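Local atomic coordinates of Wnt inhibitor of Dorsal protein (Drosophila melanogaster, PDB entry 4KRR), a protein that probably binds frizzled seven-transmembrane receptors as a secreted Wnt-family ligand, the chain here being its N-terminal domain and linker. Residues G15-A19 with I61-A65; V67-K72 with H95-L101; S112-H117 with S179-I184; A172-A178 with S193-D199. All blocks are in the same frame, centred on the assembly; numbering follows the deposited sequence.

Contact 1. Residues G15-A19 with I61-A65; sequences GLKQA and ISMAA
Ser62 OG, gripped by two partners, lies against Leu16 CD2: it donates to Val58 O one turn back on its own helix and accepts from Asn43 ND2 of helix 36-44. Its polar needs are thus met away from helix 8-26, which touches it through carbon alone. The contact is a helix-helix crossing in the alpha-helical bundle of the Wnt N-terminal domain, where segments 15-19 and 61-65, parts of helices 8-26 and 53-75, cross at 127°, their axes 8.0 Å apart. Such closeness rests on small residues. Gly15 has no side chain, and its CA comes to 4.8 Å from Ala65 CA. Gly15 O, already taken by Ala19 N in its own helix, receives the methyl of Ala65, O to CB 3.2 Å. One turn on, Ala19 points its CB into the other helix and fits between successive turns: it meets Ala65 CB at 3.7 Å, Ile61 O at 3.6 Å and the backbone at Ser62 CA. Ile61 flanks this methyl with CG1, which lies anti to the backbone N (chi1 -167°) and approaches Ala19 at a longer 4.3 Å from CB. The seam continues into neighbouring helices. Phe39 of helix 36-44 covers Ala19, Ile61 and Ser62 together, while Phe158 of helix 158-170 lies on Gln18, Ile61 and Ala65. At one margin of the crossing Leu16 starts away from the partner helix but turns one branch back, and CD2 of Leu16 rests 3.7 Å from CB of Ser62.

Contact 2. Residues V67-K72 with H95-L101; sequences VHTLTK and HEPTKAL
Apolar contacts carry the crossing of helix 53-75 with the first turn of helix 97-107, and Ala100 sits at their middle: its CB meets Leu70 CD2 at 3.9 Å and Val67 CG1 at 4.0 Å. Val67 also meets Leu101, the two side chains crossing at about a right angle with CG1 of Val67 3.9 Å from CD2 of Leu101. Leu126 of helix 113-127 lies on both Val67 and Leu101, tying a third helix of the N-terminal bundle to this joint. The short axes cross at 120°. Around Thr71 the packing is of mixed kind. With OG1 anti to the carbonyl carbon (chi1 -56°), its methyl CG2 turns to the chain entering the second helix and touches His95 CB and the backbone N of Glu96, the N-cap residue. Its hydroxyl faces Pro97 CA and Ala100 CB but bonds backwards, OG1 donating to Val67 O at 2.7 Å. That carbonyl is gripped twice, from opposite faces of its plane, by Thr71 OG1 and Thr71 N. The ring interaction is a CH-pi contact, Lys72 CA lying 4.2 Å from the His95 ring centroid and off its centre; the two side chains run side by side. Polar linkage between the segments is indirect: a water donates to Thr71 O and accepts from Glu96 N, 3.0 Å from that nitrogen. With Val67 O as its acceptor, the Thr71 hydroxyl can lie against the carbons of Pro97 and Ala100, and the water gives the amide of the N-cap residue Glu96 an acceptor.

Contact 3. Residues S112-H117 with S179-I184; sequences SGAIGH and SSNLKI
Ile184 comes to the start of helix 113-127 by its longer branch. CB points toward the helix; CG1, next along, lies over the Gly113 carbonyl at 3.8 Å from its O. CG1 is set anti to the carbonyl carbon (chi1 -60°), and at the end of the extended chain CD1 stays 3.7 Å from Gly113 O and reaches His117 CB at 4.0 Å, with Leu175 CD1 touching the same methyl. His117 is turned elsewhere at its polar end, NE2 bonding to Ser193 O. Cutting Ile184 back to an alanine is likely to open a gap between His117 CB and Leu175 CD1 and to lose the apolar hold on the Gly113 carbonyl. Around this tip the loop following strand 173-174 closes on the helix start by its backbone. Gly113 N gives a weak bond to Leu182 O (3.0 Å, 128°), and a water bridges Gly113 O to Ile184 N, 2.9 Å from each. Gly113 takes a positive phi, and a CB here would clash with Ser179 O and Ser180 CA. Within the loop Ser179 OG accepts from Asn181 N, an ST turn. A weak direct bond, a water bridge and an apolar branch join loop and helix, and the close backbone approach suits a glycine.

Contact 4. Residues A172-A178 with S193-D199; sequences AIQLEGA and SLVFMQD
Gln174 spans two anchors in segment 193-199, the phenyl face of Phe196 and the carboxylate of Asp199. Its CB lies over the ring, 3.9 Å from the centroid, and the amide passes the CE2 rim, CD of Gln174 3.4 Å from CE2 of Phe196, its plane 32° from that of the ring. At the far end NE2 donates to Asp199 OD1 at 2.7 Å, nearly straight and from above the carboxylate plane, and weakly to Met197 O. At the ring edge Ala172 CB touches Phe196 CD1 at 3.8 Å. Phe196 reaches this place with CG between its backbone N and carbonyl carbon (chi1 66°), which turns the ring back over the partner. A serine in its place lacks the ring under Gln174, and that side chain would probably be freer to swing from Asp199. Beneath the side chains is a short two-stranded parallel sheet, 173-174 with 195-196: Ile173 N bonds to Leu194 O (2.9 Å), Phe196 N to Ile173 O (3.0 Å) and Leu175 N to Phe196 O (2.8 Å). On the face opposite the phenyl, Leu175 CD1 packs on Val195 CB. Farther on, Met197, bent at its last torsion, places CE by Ala178. Outside the pair, Arg53 and Val56 of helix 53-75 contact Phe196, and Asn118 OD1 accepts from Val195 N.

Contacts 1 and 2 share helix 53-75, which meets helix 8-26 in the one and helix 97-107 in the other; Met63 CE against Leu101 CD2 joins them. Contact 1, buried near the chain centre, is packed by small residues, whereas contact 2, partly buried, adds a water and a histidine ring. Contacts 3 and 4 lie farther out, their centres each about 19 Å from the centre of the chain, and rely more on backbone: a loop closed on a helix start, and a parallel strand pair. These two interlock along the chain and touch where Ala114 CB packs against Val195 CG2. Contacts 2 and 4 lie on opposite sides of the chain's centre.

Contact 1. Residues G15-A19 with I61-A65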
# COMPACT_ATOMS: atom_id res chain seq x y z
N GLY A 15 2.88 6.75 -7.24
CA GLY A 15 2.87 5.70 -6.25
C GLY A 15 4.20 4.96 -6.15
O GLY A 15 4.74 4.80 -5.06
N LEU A 16 4.72 4.52 -7.29
CA LEU A 16 5.98 3.78 -7.32
C LEU A 16 7.17 4.62 -6.86
O LEU A 16 8.11 4.09 -6.26
CB LEU A 16 6.24 3.20 -8.71
CG LEU A 16 5.24 2.15 -9.19
CD1 LEU A 16 5.66 1.56 -10.52
CD2 LEU A 16 5.06 1.06 -8.14
N LYS A 17 7.14 5.92 -7.14
CA LYS A 17 8.19 6.81 -6.67
C LYS A 17 8.18 6.88 -5.15
O LYS A 17 9.23 6.79 -4.50
CB LYS A 17 8.04 8.21 -7.27
CG LYS A 17 9.12 9.19 -6.84
CD LYS A 17 8.90 10.56 -7.46
CE LYS A 17 9.94 11.56 -6.98
NZ LYS A 17 9.76 12.90 -7.61
N GLN A 18 6.99 7.04 -4.58
CA GLN A 18 6.82 7.08 -3.13
C GLN A 18 7.21 5.74 -2.52
O GLN A 18 7.88 5.69 -1.49
CB GLN A 18 5.38 7.43 -2.77
CG GLN A 18 5.06 7.34 -1.29
CD GLN A 18 5.84 8.34 -0.45
OE1 GLN A 18 6.86 8.01 0.14
NE2 GLN A 18 5.35 9.57 -0.40
N ALA A 19 6.79 4.66 -3.18
CA ALA A 19 7.08 3.31 -2.70
C ALA A 19 8.57 3.03 -2.69
O ALA A 19 9.09 2.44 -1.74
CB ALA A 19 6.35 2.28 -3.56
N ILE A 61 4.37 -2.80 -0.67
CA ILE A 61 4.65 -1.37 -0.51
C ILE A 61 4.23 -0.59 -1.76
O ILE A 61 3.83 0.57 -1.67
CB ILE A 61 6.13 -1.09 -0.14
CG1 ILE A 61 6.32 0.36 0.32
CG2 ILE A 61 7.06 -1.41 -1.30
CD1 ILE A 61 5.86 0.62 1.75
N SER A 62 4.31 -1.24 -2.92
CA SER A 62 3.93 -0.59 -4.17
C SER A 62 2.42 -0.44 -4.28
O SER A 62 1.92 0.63 -4.62
CB SER A 62 4.48 -1.37 -5.37
OG SER A 62 5.89 -1.46 -5.30
N MET A 63 1.69 -1.52 -3.98
CA MET A 63 0.24 -1.48 -3.94
C MET A 63 -0.26 -0.45 -2.94
O MET A 63 -1.17 0.32 -3.23
CB MET A 63 -0.33 -2.85 -3.57
CG MET A 63 -1.82 -2.82 -3.27
SD MET A 63 -2.49 -4.42 -2.83
CE MET A 63 -4.17 -3.97 -2.40
N ALA A 64 0.34 -0.45 -1.75
CA ALA A 64 -0.06 0.47 -0.69
C ALA A 64 0.14 1.93 -1.09
O ALA A 64 -0.69 2.78 -0.79
CB ALA A 64 0.71 0.16 0.59
N ALA A 65 1.25 2.20 -1.77
CA ALA A 65 1.57 3.57 -2.18
C ALA A 65 0.64 4.05 -3.28
O ALA A 65 0.29 5.23 -3.33
CB ALA A 65 3.02 3.66 -2.63

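Contact 2. Residues V67-K72 with H95-L101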
# COMPACT_ATOMS: atom_id res chain seq x y z
N VAL A 67 -2.51 2.94 -3.79
CA VAL A 67 -3.83 3.13 -3.18
C VAL A 67 -3.86 4.38 -2.30
O VAL A 67 -4.84 5.13 -2.29
CB VAL A 67 -4.25 1.88 -2.36
CG1 VAL A 67 -5.56 2.14 -1.62
CG2 VAL A 67 -4.39 0.67 -3.28
N HIS A 68 -2.77 4.61 -1.56
CA HIS A 68 -2.64 5.80 -0.74
C HIS A 68 -2.70 7.05 -1.61
O HIS A 68 -3.34 8.04 -1.26
CB HIS A 68 -1.32 5.77 0.05
CG HIS A 68 -1.19 6.86 1.07
ND1 HIS A 68 -0.81 8.14 0.74
CD2 HIS A 68 -1.35 6.84 2.41
CE1 HIS A 68 -0.76 8.88 1.84
NE2 HIS A 68 -1.09 8.11 2.86
N THR A 69 -2.02 7.00 -2.75
CA THR A 69 -2.01 8.11 -3.69
C THR A 69 -3.40 8.34 -4.27
O THR A 69 -3.88 9.47 -4.35
CB THR A 69 -1.01 7.87 -4.84
OG1 THR A 69 0.31 7.73 -4.30
CG2 THR A 69 -1.02 9.04 -5.82
N LEU A 70 -4.05 7.25 -4.67
CA LEU A 70 -5.38 7.31 -5.27
C LEU A 70 -6.43 7.81 -4.28
O LEU A 70 -7.28 8.62 -4.62
CB LEU A 70 -5.79 5.94 -5.82
CG LEU A 70 -7.19 5.84 -6.42
CD1 LEU A 70 -7.35 6.83 -7.57
CD2 LEU A 70 -7.48 4.41 -6.89
N THR A 71 -6.35 7.31 -3.04
CA THR A 71 -7.26 7.73 -1.99
C THR A 71 -7.11 9.23 -1.70
O THR A 71 -8.10 9.96 -1.61
CB THR A 71 -7.01 6.96 -0.69
OG1 THR A 71 -7.10 5.55 -0.94
CG2 THR A 71 -8.02 7.35 0.38
N LYS A 72 -5.87 9.67 -1.57
CA LYS A 72 -5.57 11.06 -1.23
C LYS A 72 -5.97 12.01 -2.35
O LYS A 72 -6.61 13.03 -2.10
CB LYS A 72 -4.09 11.22 -0.90
CG LYS A 72 -3.71 12.59 -0.36
CD LYS A 72 -2.26 12.63 0.07
CE LYS A 72 -1.90 13.97 0.70
NZ LYS A 72 -0.48 14.03 1.15
N HIS A 95 -11.15 10.81 3.49
CA HIS A 95 -10.54 9.79 2.66
C HIS A 95 -11.40 8.54 2.60
O HIS A 95 -12.06 8.18 3.58
CB HIS A 95 -9.13 9.45 3.16
CG HIS A 95 -8.12 10.51 2.87
ND1 HIS A 95 -6.77 10.25 2.80
CD2 HIS A 95 -8.26 11.84 2.63
CE1 HIS A 95 -6.12 11.37 2.53
NE2 HIS A 95 -7.00 12.35 2.43
N GLU A 96 -11.41 7.89 1.44
CA GLU A 96 -12.19 6.67 1.23
C GLU A 96 -11.31 5.57 0.65
O GLU A 96 -11.37 5.29 -0.55
CB GLU A 96 -13.37 6.96 0.30
CG GLU A 96 -14.37 7.97 0.85
CD GLU A 96 -15.39 8.41 -0.18
OE1 GLU A 96 -15.00 9.03 -1.19
OE2 GLU A 96 -16.60 8.13 0.03
N PRO A 97 -10.47 4.95 1.50
CA PRO A 97 -9.52 3.93 1.05
C PRO A 97 -10.21 2.69 0.47
O PRO A 97 -9.67 2.07 -0.44
CB PRO A 97 -8.76 3.56 2.33
CG PRO A 97 -9.66 3.96 3.44
CD PRO A 97 -10.40 5.17 2.95
N THR A 98 -11.39 2.35 0.98
CA THR A 98 -12.12 1.20 0.48
C THR A 98 -12.55 1.39 -0.98
O THR A 98 -12.46 0.47 -1.79
CB THR A 98 -13.35 0.89 1.36
OG1 THR A 98 -12.91 0.57 2.69
CG2 THR A 98 -14.13 -0.29 0.80
N LYS A 99 -13.01 2.60 -1.30
CA LYS A 99 -13.36 2.94 -2.67
C LYS A 99 -12.14 2.79 -3.59
O LYS A 99 -12.25 2.25 -4.69
CB LYS A 99 -13.89 4.37 -2.76
CG LYS A 99 -15.17 4.62 -1.99
CD LYS A 99 -16.34 3.84 -2.58
CE LYS A 99 -17.65 4.26 -1.94
NZ LYS A 99 -17.93 5.71 -2.15
N ALA A 100 -11.00 3.25 -3.11
CA ALA A 100 -9.75 3.19 -3.87
C ALA A 100 -9.28 1.75 -4.04
O ALA A 100 -8.77 1.38 -5.10
CB ALA A 100 -8.68 4.03 -3.19
N LEU A 101 -9.44 0.95 -3.00
CA LEU A 101 -9.09 -0.47 -3.06
C LEU A 101 -9.91 -1.23 -4.11
O LEU A 101 -9.46 -2.23 -4.65
CB LEU A 101 -9.28 -1.12 -1.69
CG LEU A 101 -8.17 -0.84 -0.67
CD1 LEU A 101 -8.59 -1.30 0.71
CD2 LEU A 101 -6.88 -1.52 -1.10
O HOH W 1 -10.44 9.20 -1.05

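Contact 3. Residues S112-H117 with S179-I184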
# COMPACT_ATOMS: atom_id res chain seq x y z
N SER A 112 -4.28 -14.60 -6.90
CA SER A 112 -4.55 -15.88 -6.27
C SER A 112 -3.29 -16.33 -5.54
O SER A 112 -2.26 -15.66 -5.60
CB SER A 112 -4.98 -16.92 -7.32
OG SER A 112 -5.40 -18.12 -6.71
N GLY A 113 -3.37 -17.47 -4.85
CA GLY A 113 -2.25 -17.97 -4.09
C GLY A 113 -1.76 -16.96 -3.06
O GLY A 113 -2.57 -16.32 -2.37
N ALA A 114 -0.45 -16.82 -2.95
CA ALA A 114 0.16 -15.89 -2.00
C ALA A 114 -0.13 -14.45 -2.39
O ALA A 114 -0.39 -13.60 -1.53
CB ALA A 114 1.66 -16.12 -1.92
N ILE A 115 -0.09 -14.17 -3.69
CA ILE A 115 -0.36 -12.84 -4.21
C ILE A 115 -1.74 -12.33 -3.81
O ILE A 115 -1.87 -11.22 -3.29
CB ILE A 115 -0.25 -12.81 -5.75
CG1 ILE A 115 1.17 -13.21 -6.18
CG2 ILE A 115 -0.60 -11.44 -6.28
CD1 ILE A 115 2.24 -12.28 -5.67
N GLY A 116 -2.76 -13.16 -4.03
CA GLY A 116 -4.12 -12.79 -3.70
C GLY A 116 -4.30 -12.50 -2.22
O GLY A 116 -4.95 -11.53 -1.84
N HIS A 117 -3.71 -13.35 -1.38
CA HIS A 117 -3.83 -13.18 0.06
C HIS A 117 -3.16 -11.89 0.52
O HIS A 117 -3.71 -11.17 1.35
CB HIS A 117 -3.19 -14.36 0.79
CG HIS A 117 -3.10 -14.17 2.28
ND1 HIS A 117 -4.19 -14.31 3.11
CD2 HIS A 117 -2.06 -13.84 3.07
CE1 HIS A 117 -3.81 -14.08 4.36
NE2 HIS A 117 -2.52 -13.79 4.36
N SER A 179 0.11 -23.54 -3.66
CA SER A 179 -0.10 -23.34 -5.09
C SER A 179 -0.36 -21.87 -5.40
O SER A 179 -1.02 -21.17 -4.63
CB SER A 179 -1.28 -24.18 -5.58
OG SER A 179 -1.60 -23.84 -6.92
N SER A 180 0.15 -21.41 -6.53
CA SER A 180 -0.03 -20.02 -6.95
C SER A 180 -1.35 -19.83 -7.69
O SER A 180 -1.72 -18.70 -8.03
CB SER A 180 1.14 -19.59 -7.84
OG SER A 180 1.18 -20.37 -9.03
N ASN A 181 -2.05 -20.93 -7.94
CA ASN A 181 -3.29 -20.88 -8.70
C ASN A 181 -4.52 -21.13 -7.83
O ASN A 181 -5.65 -20.96 -8.27
CB ASN A 181 -3.24 -21.87 -9.86
CG ASN A 181 -1.95 -21.78 -10.65
OD1 ASN A 181 -1.25 -22.77 -10.83
ND2 ASN A 181 -1.63 -20.58 -11.13
N LEU A 182 -4.29 -21.56 -6.59
CA LEU A 182 -5.39 -21.84 -5.67
C LEU A 182 -5.56 -20.72 -4.66
O LEU A 182 -4.59 -20.17 -4.14
CB LEU A 182 -5.17 -23.17 -4.96
CG LEU A 182 -5.09 -24.40 -5.87
CD1 LEU A 182 -4.84 -25.66 -5.05
CD2 LEU A 182 -6.35 -24.53 -6.71
N LYS A 183 -6.81 -20.37 -4.38
CA LYS A 183 -7.10 -19.37 -3.36
C LYS A 183 -6.82 -19.96 -1.98
O LYS A 183 -7.30 -21.05 -1.66
CB LYS A 183 -8.56 -18.91 -3.45
CG LYS A 183 -9.05 -18.18 -2.21
CD LYS A 183 -10.52 -17.81 -2.33
CE LYS A 183 -11.07 -17.31 -1.00
NZ LYS A 183 -10.31 -16.14 -0.47
N ILE A 184 -6.04 -19.25 -1.18
CA ILE A 184 -5.83 -19.65 0.20
C ILE A 184 -7.15 -19.46 0.93
O ILE A 184 -7.78 -18.41 0.83
CB ILE A 184 -4.74 -18.81 0.88
CG1 ILE A 184 -3.41 -18.99 0.14
CG2 ILE A 184 -4.59 -19.19 2.34
CD1 ILE A 184 -2.25 -18.24 0.76
O HOH W 2 -5.47 -16.53 -2.04

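Contact 4. Residues A172-A178 with S193-D199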
# COMPACT_ATOMS: atom_id res chain seq x y z
N ALA A 172 6.42 -12.19 8.33
CA ALA A 172 5.79 -12.93 7.24
C ALA A 172 5.87 -14.44 7.44
O ALA A 172 6.83 -14.95 8.02
CB ALA A 172 6.41 -12.54 5.91
N ILE A 173 4.85 -15.15 6.96
CA ILE A 173 4.79 -16.60 7.09
C ILE A 173 5.21 -17.29 5.81
O ILE A 173 4.70 -16.98 4.73
CB ILE A 173 3.37 -17.07 7.45
CG1 ILE A 173 2.85 -16.31 8.68
CG2 ILE A 173 3.35 -18.58 7.69
CD1 ILE A 173 1.41 -16.62 9.01
N GLN A 174 6.13 -18.24 5.92
CA GLN A 174 6.55 -19.01 4.76
C GLN A 174 5.64 -20.22 4.55
O GLN A 174 5.32 -20.95 5.49
CB GLN A 174 8.00 -19.46 4.88
CG GLN A 174 8.55 -20.09 3.61
CD GLN A 174 10.06 -20.20 3.61
OE1 GLN A 174 10.71 -19.94 4.63
NE2 GLN A 174 10.63 -20.58 2.48
N LEU A 175 5.22 -20.42 3.30
CA LEU A 175 4.32 -21.51 2.96
C LEU A 175 5.06 -22.61 2.23
O LEU A 175 5.91 -22.34 1.38
CB LEU A 175 3.17 -20.99 2.10
CG LEU A 175 2.36 -19.82 2.66
CD1 LEU A 175 1.26 -19.43 1.68
CD2 LEU A 175 1.77 -20.18 4.02
N GLU A 176 4.75 -23.85 2.57
CA GLU A 176 5.33 -25.00 1.89
C GLU A 176 4.24 -25.84 1.24
O GLU A 176 3.23 -26.15 1.87
CB GLU A 176 6.14 -25.84 2.88
CG GLU A 176 6.86 -27.01 2.24
CD GLU A 176 7.70 -27.78 3.24
OE1 GLU A 176 7.78 -27.35 4.41
OE2 GLU A 176 8.28 -28.82 2.85
N GLY A 177 4.44 -26.19 -0.03
CA GLY A 177 3.46 -26.96 -0.77
C GLY A 177 2.28 -26.13 -1.24
O GLY A 177 1.24 -26.66 -1.62
N ALA A 178 2.45 -24.81 -1.22
CA ALA A 178 1.38 -23.90 -1.64
C ALA A 178 1.31 -23.80 -3.15
O ALA A 178 2.32 -23.94 -3.85
CB ALA A 178 1.58 -22.53 -1.02
N SER A 193 -1.21 -11.00 8.34
CA SER A 193 0.05 -11.69 8.06
C SER A 193 0.29 -11.82 6.56
O SER A 193 -0.53 -12.36 5.83
CB SER A 193 0.06 -13.08 8.71
OG SER A 193 -0.00 -13.00 10.12
N LEU A 194 1.43 -11.31 6.11
CA LEU A 194 1.86 -11.51 4.74
C LEU A 194 2.42 -12.92 4.60
O LEU A 194 2.93 -13.49 5.57
CB LEU A 194 2.94 -10.49 4.35
CG LEU A 194 2.53 -9.02 4.28
CD1 LEU A 194 3.76 -8.13 4.18
CD2 LEU A 194 1.59 -8.79 3.11
N VAL A 195 2.32 -13.49 3.41
CA VAL A 195 2.86 -14.82 3.17
C VAL A 195 3.81 -14.84 1.98
O VAL A 195 3.67 -14.06 1.04
CB VAL A 195 1.74 -15.87 2.94
CG1 VAL A 195 0.87 -16.00 4.18
CG2 VAL A 195 0.89 -15.49 1.73
N PHE A 196 4.81 -15.72 2.05
CA PHE A 196 5.70 -15.95 0.92
C PHE A 196 5.97 -17.45 0.80
O PHE A 196 5.60 -18.22 1.69
CB PHE A 196 7.01 -15.16 1.06
CG PHE A 196 7.87 -15.60 2.22
CD1 PHE A 196 7.60 -15.17 3.51
CD2 PHE A 196 8.97 -16.41 2.01
CE1 PHE A 196 8.39 -15.57 4.57
CE2 PHE A 196 9.77 -16.81 3.06
CZ PHE A 196 9.48 -16.38 4.34
N MET A 197 6.61 -17.85 -0.29
CA MET A 197 6.77 -19.27 -0.58
C MET A 197 8.24 -19.68 -0.74
O MET A 197 8.65 -20.73 -0.25
CB MET A 197 5.98 -19.65 -1.83
CG MET A 197 4.47 -19.43 -1.68
SD MET A 197 3.56 -19.42 -3.23
CE MET A 197 4.00 -21.02 -3.91
N GLN A 198 9.02 -18.84 -1.41
CA GLN A 198 10.39 -19.19 -1.75
C GLN A 198 11.40 -18.60 -0.77
O GLN A 198 11.19 -17.52 -0.22
CB GLN A 198 10.72 -18.73 -3.17
CG GLN A 198 12.04 -19.25 -3.71
CD GLN A 198 11.92 -20.66 -4.26
OE1 GLN A 198 12.92 -21.35 -4.45
NE2 GLN A 198 10.69 -21.09 -4.52
N ASP A 199 12.51 -19.31 -0.57
CA ASP A 199 13.62 -18.77 0.18
C ASP A 199 14.27 -17.63 -0.59
O ASP A 199 14.16 -17.55 -1.82
CB ASP A 199 14.67 -19.86 0.47
CG ASP A 199 14.26 -20.78 1.60
OD1 ASP A 199 13.36 -20.39 2.38
OD2 ASP A 199 14.84 -21.88 1.72